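Lmo2125 protein (Listeria monocytogenes serovar 1/2a, PDB 5TU0) binds maltose and, as a probable MalE-type solute-binding lipoprotein, is likely to deliver the sugar to a membrane transporter. Local coordinates at residues A[88-96]-A[312-320]; A[10-19]-A[60-68]. The protein carries 2 engineered substitutions. All coordinates share one frame; numbering follows the deposited sequence.

Contact 1: residues A[88-96]-A[312-320]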
loop_
_atom_site.group_PDB
_atom_site.type_symbol
_atom_site.label_atom_id
_atom_site.label_comp_id
_atom_site.label_asym_id
_atom_site.label_seq_id
_atom_site.Cartn_x
_atom_site.Cartn_y
_atom_site.Cartn_z
ATOM N N ASN A 88 -0.812 15.254 -16.536
ATOM C CA ASN A 88 -2.200 14.992 -16.152
ATOM C C ASN A 88 -2.508 15.454 -14.744
ATOM O O ASN A 88 -3.355 14.873 -14.079
ATOM C CB ASN A 88 -2.478 13.511 -16.294
ATOM C CG ASN A 88 -2.287 13.056 -17.710
ATOM O OD1 ASN A 88 -2.922 13.598 -18.607
ATOM N ND2 ASN A 88 -1.395 12.103 -17.932
ATOM N N LYS A 89 -1.853 16.532 -14.320
ATOM C CA LYS A 89 -2.046 17.096 -12.972
ATOM C C LYS A 89 -3.519 17.412 -12.665
ATOM O O LYS A 89 -3.986 17.195 -11.543
ATOM C CB LYS A 89 -1.202 18.373 -12.819
ATOM C CG LYS A 89 -1.127 18.921 -11.397
ATOM C CD LYS A 89 -0.448 20.286 -11.351
ATOM C CE LYS A 89 -0.449 20.842 -9.932
ATOM N NZ LYS A 89 -0.093 22.286 -9.904
ATOM N N ASP A 90 -4.250 17.922 -13.661
ATOM C CA ASP A 90 -5.669 18.268 -13.466
ATOM C C ASP A 90 -6.522 17.057 -13.117
ATOM O O ASP A 90 -7.629 17.207 -12.647
ATOM C CB ASP A 90 -6.260 18.960 -14.713
ATOM C CG ASP A 90 -5.731 20.357 -14.913
ATOM O OD1 ASP A 90 -5.160 20.923 -13.959
ATOM O OD2 ASP A 90 -5.917 20.912 -16.023
ATOM N N ASP A 91 -5.991 15.865 -13.360
ATOM C CA ASP A 91 -6.697 14.624 -13.072
ATOM C C ASP A 91 -6.118 13.877 -11.870
ATOM O O ASP A 91 -6.397 12.691 -11.697
ATOM C CB ASP A 91 -6.677 13.722 -14.312
ATOM C CG ASP A 91 -7.337 14.369 -15.514
ATOM O OD1 ASP A 91 -8.407 14.998 -15.369
ATOM O OD2 ASP A 91 -6.785 14.223 -16.621
ATOM N N TYR A 92 -5.326 14.560 -11.043
ATOM C CA TYR A 92 -4.764 13.951 -9.838
ATOM C C TYR A 92 -5.120 14.738 -8.570
ATOM O O TYR A 92 -4.996 15.971 -8.544
ATOM C CB TYR A 92 -3.235 13.947 -9.862
ATOM C CG TYR A 92 -2.520 13.034 -10.839
ATOM C CD1 TYR A 92 -2.870 11.697 -10.973
ATOM C CD2 TYR A 92 -1.378 13.482 -11.504
ATOM C CE1 TYR A 92 -2.173 10.859 -11.837
ATOM C CE2 TYR A 92 -0.671 12.659 -12.369
ATOM C CZ TYR A 92 -1.066 11.349 -12.531
ATOM O OH TYR A 92 -0.338 10.535 -13.373
ATOM N N ASP A 93 -5.530 14.029 -7.525
ATOM C CA ASP A 93 -5.734 14.642 -6.213
ATOM C C ASP A 93 -4.366 15.084 -5.694
ATOM O O ASP A 93 -3.347 14.500 -6.053
ATOM C CB ASP A 93 -6.304 13.622 -5.190
ATOM C CG ASP A 93 -7.822 13.399 -5.313
ATOM O OD1 ASP A 93 -8.570 14.330 -5.703
ATOM O OD2 ASP A 93 -8.279 12.283 -4.961
ATOM N N GLU A 94 -4.351 16.085 -4.821
ATOM C CA GLU A 94 -3.111 16.545 -4.183
ATOM C C GLU A 94 -2.373 15.396 -3.463
ATOM O O GLU A 94 -1.147 15.364 -3.420
ATOM C CB GLU A 94 -3.406 17.683 -3.199
ATOM C CG GLU A 94 -3.868 18.958 -3.895
ATOM C CD GLU A 94 -4.095 20.126 -2.940
ATOM O OE1 GLU A 94 -4.769 19.948 -1.894
ATOM O OE2 GLU A 94 -3.625 21.244 -3.258
ATOM N N LYS A 95 -3.128 14.458 -2.906
ATOM C CA LYS A 95 -2.531 13.326 -2.207
ATOM C C LYS A 95 -1.664 12.490 -3.137
ATOM O O LYS A 95 -0.592 12.042 -2.762
ATOM C CB LYS A 95 -3.624 12.434 -1.625
ATOM C CG LYS A 95 -3.101 11.292 -0.767
ATOM C CD LYS A 95 -4.205 10.296 -0.424
ATOM C CE LYS A 95 -5.318 10.913 0.387
ATOM N NZ LYS A 95 -6.348 9.896 0.743
ATOM N N ASP A 96 -2.139 12.273 -4.357
ATOM C CA ASP A 96 -1.401 11.459 -5.314
ATOM C C ASP A 96 -0.187 12.182 -5.876
ATOM O O ASP A 96 0.819 11.549 -6.169
ATOM C CB ASP A 96 -2.362 10.924 -6.357
ATOM C CG ASP A 96 -3.391 9.958 -5.721
ATOM O OD1 ASP A 96 -2.960 9.155 -4.847
ATOM O OD2 ASP A 96 -4.591 10.014 -6.059
ATOM N N PRO A 312 -6.798 2.696 -11.193
ATOM C CA PRO A 312 -6.048 3.838 -11.718
ATOM C C PRO A 312 -5.897 5.018 -10.770
ATOM O O PRO A 312 -6.798 5.307 -9.989
ATOM C CB PRO A 312 -6.881 4.306 -12.924
ATOM C CG PRO A 312 -7.873 3.247 -13.186
ATOM C CD PRO A 312 -8.046 2.452 -11.938
ATOM N N ALA A 313 -4.772 5.714 -10.902
ATOM C CA ALA A 313 -4.494 6.935 -10.156
ATOM C C ALA A 313 -5.249 8.107 -10.782
ATOM O O ALA A 313 -5.779 8.953 -10.075
ATOM C CB ALA A 313 -3.005 7.225 -10.152
ATOM N N ASN A 314 -5.294 8.148 -12.114
ATOM C CA ASN A 314 -5.991 9.221 -12.856
ATOM C C ASN A 314 -7.453 9.207 -12.418
ATOM O O ASN A 314 -8.105 8.169 -12.499
ATOM C CB ASN A 314 -5.826 8.996 -14.382
ATOM C CG ASN A 314 -6.516 10.048 -15.222
ATOM O OD1 ASN A 314 -7.700 10.321 -15.034
ATOM N ND2 ASN A 314 -5.790 10.623 -16.191
ATOM N N LEU A 315 -7.948 10.345 -11.925
ATOM C CA LEU A 315 -9.313 10.420 -11.385
ATOM C C LEU A 315 -10.416 10.143 -12.409
ATOM O O LEU A 315 -11.409 9.502 -12.072
ATOM C CB LEU A 315 -9.554 11.771 -10.699
ATOM C CG LEU A 315 -8.682 12.040 -9.472
ATOM C CD1 LEU A 315 -8.866 13.462 -8.962
ATOM C CD2 LEU A 315 -8.956 11.039 -8.364
ATOM N N LYS A 316 -10.252 10.616 -13.650
ATOM C CA LYS A 316 -11.262 10.364 -14.678
ATOM C C LYS A 316 -11.348 8.848 -14.898
ATOM O O LYS A 316 -12.438 8.284 -15.017
ATOM C CB LYS A 316 -10.924 11.061 -16.012
ATOM C CG LYS A 316 -10.524 12.544 -15.988
ATOM C CD LYS A 316 -11.605 13.515 -15.539
ATOM C CE LYS A 316 -11.632 13.780 -14.036
ATOM N NZ LYS A 316 -10.444 14.552 -13.539
ATOM N N ALA A 317 -10.183 8.199 -14.969
ATOM C CA ALA A 317 -10.099 6.744 -15.148
ATOM C C ALA A 317 -10.582 6.004 -13.905
ATOM O O ALA A 317 -11.160 4.930 -14.010
ATOM C CB ALA A 317 -8.679 6.319 -15.478
ATOM N N ARG A 318 -10.333 6.575 -12.724
ATOM C CA ARG A 318 -10.777 5.929 -11.482
ATOM C C ARG A 318 -12.315 5.911 -11.381
ATOM O O ARG A 318 -12.893 4.930 -10.903
ATOM C CB ARG A 318 -10.163 6.607 -10.262
ATOM C CG ARG A 318 -10.293 5.788 -8.991
ATOM C CD ARG A 318 -9.737 6.541 -7.794
ATOM N NE ARG A 318 -8.387 7.077 -8.014
ATOM C CZ ARG A 318 -7.726 7.818 -7.125
ATOM N NH1 ARG A 318 -8.270 8.101 -5.949
ATOM N NH2 ARG A 318 -6.521 8.292 -7.427
ATOM N N ASP A 319 -12.968 6.988 -11.825
ATOM C CA ASP A 319 -14.445 7.044 -11.871
ATOM C C ASP A 319 -14.987 5.977 -12.821
ATOM O O ASP A 319 -15.959 5.292 -12.496
ATOM C CB ASP A 319 -14.954 8.419 -12.317
ATOM C CG ASP A 319 -14.800 9.490 -11.243
ATOM O OD1 ASP A 319 -14.489 9.154 -10.075
ATOM O OD2 ASP A 319 -15.015 10.680 -11.563
ATOM N N THR A 320 -14.363 5.839 -13.994
ATOM C CA THR A 320 -14.769 4.820 -14.943
ATOM C C THR A 320 -14.626 3.422 -14.304
ATOM O O THR A 320 -15.479 2.554 -14.492
ATOM C CB THR A 320 -13.940 4.878 -16.240
ATOM O OG1 THR A 320 -14.110 6.156 -16.870
ATOM C CG2 THR A 320 -14.372 3.778 -17.215
HETATM O O HOH W 1 -5.349 11.106 -8.216
HETATM O O HOH W 2 -6.781 10.133 -4.470
#
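R318 and D96 meet on the buried side of this contact, where NH2 of R318 lies 2.9 Å from OD2 of D96 in a salt bridge. The oxygen sits in the guanidinium plane, while the nitrogen approaches from above the carboxylate plane, the two planes being 69° apart. Further bonds fix the arginine's rotation: NE gives to P312 O and NH2 also to A313 O, and L315 CD2 lies 3.6 Å above the guanidinium plane, over its centre. One water accepts from D93 N and donates to A313 O; a second joins D93, D96 and R318. Y336 holds the other oxygen of D96, and I113 of strand 105-121 touches both D96 and R318. L315 N donates almost straight to D91 O at 2.8 Å (173°), tying the N-terminal turn of helix 315-323 to the loop leading into helix 94-99. The outer, partly exposed side carries the salt bridge of K316 NZ with D91 OD1 (2.8 Å), met on its anti side but 25° out of the carboxylate plane; L315 CD1 comes 3.4 Å from D93 OD1. The chemistry implies a buried arginine whose charge is probably balanced chiefly by D96, with D93 adding a weaker electrostatic pull.

Contact 2: residues A[10-19]-A[60-68]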
loop_
_atom_site.group_PDB
_atom_site.type_symbol
_atom_site.label_atom_id
_atom_site.label_comp_id
_atom_site.label_asym_id
_atom_site.label_seq_id
_atom_site.Cartn_x
_atom_site.Cartn_y
_atom_site.Cartn_z
ATOM N N THR A 10 14.310 6.189 -30.165
ATOM C CA THR A 10 13.786 4.996 -29.490
ATOM C C THR A 10 13.717 5.188 -27.956
ATOM O O THR A 10 14.451 6.009 -27.393
ATOM C CB THR A 10 14.614 3.746 -29.889
ATOM O OG1 THR A 10 14.069 2.558 -29.277
ATOM C CG2 THR A 10 16.087 3.918 -29.512
ATOM N N LEU A 11 12.820 4.433 -27.314
ATOM C CA LEU A 11 12.564 4.517 -25.873
ATOM C C LEU A 11 12.454 3.106 -25.283
ATOM O O LEU A 11 11.697 2.280 -25.786
ATOM C CB LEU A 11 11.244 5.246 -25.630
ATOM C CG LEU A 11 10.869 5.495 -24.162
ATOM C CD1 LEU A 11 11.677 6.658 -23.610
ATOM C CD2 LEU A 11 9.382 5.759 -24.014
ATOM N N THR A 12 13.205 2.825 -24.217
ATOM C CA THR A 12 13.140 1.507 -23.586
ATOM C C THR A 12 12.275 1.546 -22.325
ATOM O O THR A 12 12.568 2.287 -21.361
ATOM C CB THR A 12 14.538 0.941 -23.300
ATOM O OG1 THR A 12 15.250 0.821 -24.536
ATOM C CG2 THR A 12 14.443 -0.427 -22.664
ATOM N N VAL A 13 11.226 0.720 -22.333
ATOM C CA VAL A 13 10.243 0.677 -21.252
ATOM C C VAL A 13 10.387 -0.664 -20.580
ATOM O O VAL A 13 10.237 -1.685 -21.240
ATOM C CB VAL A 13 8.810 0.829 -21.815
ATOM C CG1 VAL A 13 7.746 0.678 -20.720
ATOM C CG2 VAL A 13 8.676 2.156 -22.540
ATOM N N SER A 14 10.732 -0.659 -19.288
ATOM C CA SER A 14 10.894 -1.889 -18.527
ATOM C C SER A 14 9.768 -2.068 -17.526
ATOM O O SER A 14 9.515 -1.193 -16.688
ATOM C CB SER A 14 12.238 -1.922 -17.796
ATOM O OG SER A 14 12.457 -3.194 -17.188
ATOM N N VAL A 15 9.108 -3.221 -17.581
ATOM C CA VAL A 15 8.025 -3.500 -16.663
ATOM C C VAL A 15 8.023 -4.941 -16.218
ATOM O O VAL A 15 8.606 -5.808 -16.853
ATOM C CB VAL A 15 6.625 -3.161 -17.262
ATOM C CG1 VAL A 15 6.445 -1.663 -17.426
ATOM C CG2 VAL A 15 6.360 -3.899 -18.585
ATOM N N ASP A 16 7.359 -5.168 -15.097
ATOM C CA ASP A 16 7.150 -6.483 -14.563
ATOM C C ASP A 16 6.302 -7.284 -15.550
ATOM O O ASP A 16 5.552 -6.713 -16.341
ATOM C CB ASP A 16 6.421 -6.358 -13.236
ATOM C CG ASP A 16 6.320 -7.647 -12.521
ATOM O OD1 ASP A 16 5.483 -8.496 -12.936
ATOM O OD2 ASP A 16 7.054 -7.790 -11.522
ATOM N N ALA A 17 6.416 -8.601 -15.477
ATOM C CA ALA A 17 5.670 -9.508 -16.351
ATOM C C ALA A 17 4.185 -9.195 -16.449
ATOM O O ALA A 17 3.610 -9.269 -17.539
ATOM C CB ALA A 17 5.866 -10.949 -15.905
ATOM N N GLY A 18 3.574 -8.820 -15.327
ATOM C CA GLY A 18 2.147 -8.521 -15.293
ATOM C C GLY A 18 1.689 -7.314 -16.086
ATOM O O GLY A 18 0.504 -7.127 -16.283
ATOM N N TYR A 19 2.622 -6.489 -16.540
ATOM C CA TYR A 19 2.272 -5.311 -17.321
ATOM C C TYR A 19 2.775 -5.371 -18.763
ATOM O O TYR A 19 2.499 -4.463 -19.536
ATOM C CB TYR A 19 2.835 -4.059 -16.667
ATOM C CG TYR A 19 2.411 -3.880 -15.229
ATOM C CD1 TYR A 19 1.081 -3.717 -14.899
ATOM C CD2 TYR A 19 3.356 -3.839 -14.200
ATOM C CE1 TYR A 19 0.683 -3.557 -13.583
ATOM C CE2 TYR A 19 2.966 -3.680 -12.880
ATOM C CZ TYR A 19 1.630 -3.535 -12.575
ATOM O OH TYR A 19 1.248 -3.377 -11.271
ATOM N N THR A 60 23.213 1.191 -19.696
ATOM C CA THR A 60 22.387 0.008 -19.976
ATOM C C THR A 60 21.014 -0.023 -19.290
ATOM O O THR A 60 20.268 -0.993 -19.466
ATOM C CB THR A 60 23.116 -1.275 -19.525
ATOM O OG1 THR A 60 23.184 -1.323 -18.084
ATOM C CG2 THR A 60 24.529 -1.352 -20.136
ATOM N N ALA A 61 20.674 1.002 -18.503
ATOM C CA ALA A 61 19.391 1.002 -17.803
ATOM C C ALA A 61 18.264 1.408 -18.744
ATOM O O ALA A 61 18.496 2.188 -19.676
ATOM C CB ALA A 61 19.434 1.981 -16.642
ATOM N N PRO A 62 17.037 0.921 -18.484
ATOM C CA PRO A 62 15.892 1.351 -19.294
ATOM C C PRO A 62 15.633 2.849 -19.096
ATOM O O PRO A 62 16.098 3.438 -18.110
ATOM C CB PRO A 62 14.728 0.527 -18.709
ATOM C CG PRO A 62 15.133 0.291 -17.302
ATOM C CD PRO A 62 16.604 0.056 -17.367
ATOM N N ASP A 63 14.907 3.463 -20.027
ATOM C CA ASP A 63 14.565 4.876 -19.917
ATOM C C ASP A 63 13.451 5.131 -18.936
ATOM O O ASP A 63 13.490 6.124 -18.189
ATOM C CB ASP A 63 14.128 5.416 -21.266
ATOM C CG ASP A 63 15.230 5.372 -22.280
ATOM O OD1 ASP A 63 16.264 6.022 -22.040
ATOM O OD2 ASP A 63 15.042 4.709 -23.323
ATOM N N VAL A 64 12.432 4.268 -18.943
ATOM C CA VAL A 64 11.303 4.405 -18.026
ATOM C C VAL A 64 10.953 3.052 -17.419
ATOM O O VAL A 64 11.179 2.001 -18.022
ATOM C CB VAL A 64 10.047 4.998 -18.699
ATOM C CG1 VAL A 64 10.291 6.437 -19.145
ATOM C CG2 VAL A 64 9.615 4.135 -19.865
ATOM N N MET A 65 10.423 3.099 -16.204
ATOM C CA MET A 65 10.038 1.904 -15.471
ATOM C C MET A 65 9.016 2.309 -14.410
ATOM O O MET A 65 8.618 3.459 -14.343
ATOM C CB MET A 65 11.293 1.267 -14.867
ATOM C CG MET A 65 11.960 2.102 -13.778
ATOM S SD MET A 65 13.767 2.169 -13.891
ATOM C CE MET A 65 13.852 3.422 -15.165
ATOM N N MET A 66 8.594 1.368 -13.585
ATOM C CA MET A 66 7.656 1.673 -12.530
ATOM C C MET A 66 8.330 1.490 -11.179
ATOM O O MET A 66 9.384 0.848 -11.066
ATOM C CB MET A 66 6.426 0.770 -12.641
ATOM C CG MET A 66 5.658 0.936 -13.951
ATOM S SD MET A 66 4.338 -0.291 -14.147
ATOM C CE MET A 66 3.360 0.043 -12.711
ATOM N N SER A 67 7.712 2.063 -10.151
ATOM C CA SER A 67 8.185 1.917 -8.789
ATOM C C SER A 67 7.030 2.074 -7.819
ATOM O O SER A 67 6.107 2.858 -8.067
ATOM C CB SER A 67 9.248 2.967 -8.466
ATOM O OG SER A 67 9.635 2.912 -7.091
ATOM N N ALA A 68 7.073 1.305 -6.731
ATOM C CA ALA A 68 6.133 1.502 -5.644
ATOM C C ALA A 68 6.329 2.937 -5.164
ATOM O O ALA A 68 7.458 3.456 -5.192
ATOM C CB ALA A 68 6.417 0.546 -4.506
HETATM O O HOH W 3 9.178 -1.450 -13.997
#
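T12 and D63 meet through a backbone-to-carboxylate bond: T12 N donates to D63 OD2 at 2.8 Å along a nearly linear path (174°), using the anti lone pair of that oxygen. T12 O in turn receives V64 N at 3.1 Å and, more weakly, D63 N. One step on, S14 N reaches V64 O at 3.0 Å, so V13 and V64 form a single parallel bridge. The pairing then opens, and a water that accepts from M66 N and donates to S14 O spans the gap.

Side chains flank this backbone core. With CG1 of V64 anti to the carbonyl carbon (chi1 -65°), CG2 falls between backbone N and C and faces V13; in the conformer described it lies 3.5 Å from V13 CG2. P62 packs its CB and CG on S14 CB, and L11 CD1 touches CB of D63. Farther along, M66 SD makes an oblique Met-aromatic contact, 4.1 Å from the Y19 ring centroid, while M66 CE stands over the Y19 ring face in a CH-pi contact.

The second shell sets these groups. S282 and N284 hold D63 OD1, leaving OD2 directed at T12, and E310 and K274 bond the Y19 hydroxyl. D16 accepts from G18 N, capping the start of helix 17-34.

The parallel order 37-42, 10-15, 64-68, with helices 17-34 and 45-58 between them along the chain, is consistent with the beta-alpha-beta crossovers of a periplasmic-binding-protein lobe. Strand 64-68 pairs onward with strand 272-278; helix 285-295 packs on L11 and V64, and helix 45-58 on S14.

Contacts 1 and 2 have centres 22 Å apart and do not touch, their nearest atoms being about 10 Å from each other. Both segments of contact 2 precede those of contact 1 in the chain. Strand 105-121 relates them: it pairs with strand 311-312, which runs into helix 315-323, and with strand 272-278, the partner of strand 64-68. Neither contact holds the residues D70, E114, Y164 and W241 that line the maltose pocket; contact 2 comes nearer the sugar, the side chain of Y19 at about 8 Å from a glucose unit, than contact 1, with that of D96 at about 14 Å. At the far end of contact 2, the D63 side chain is about 7 Å from tartronate.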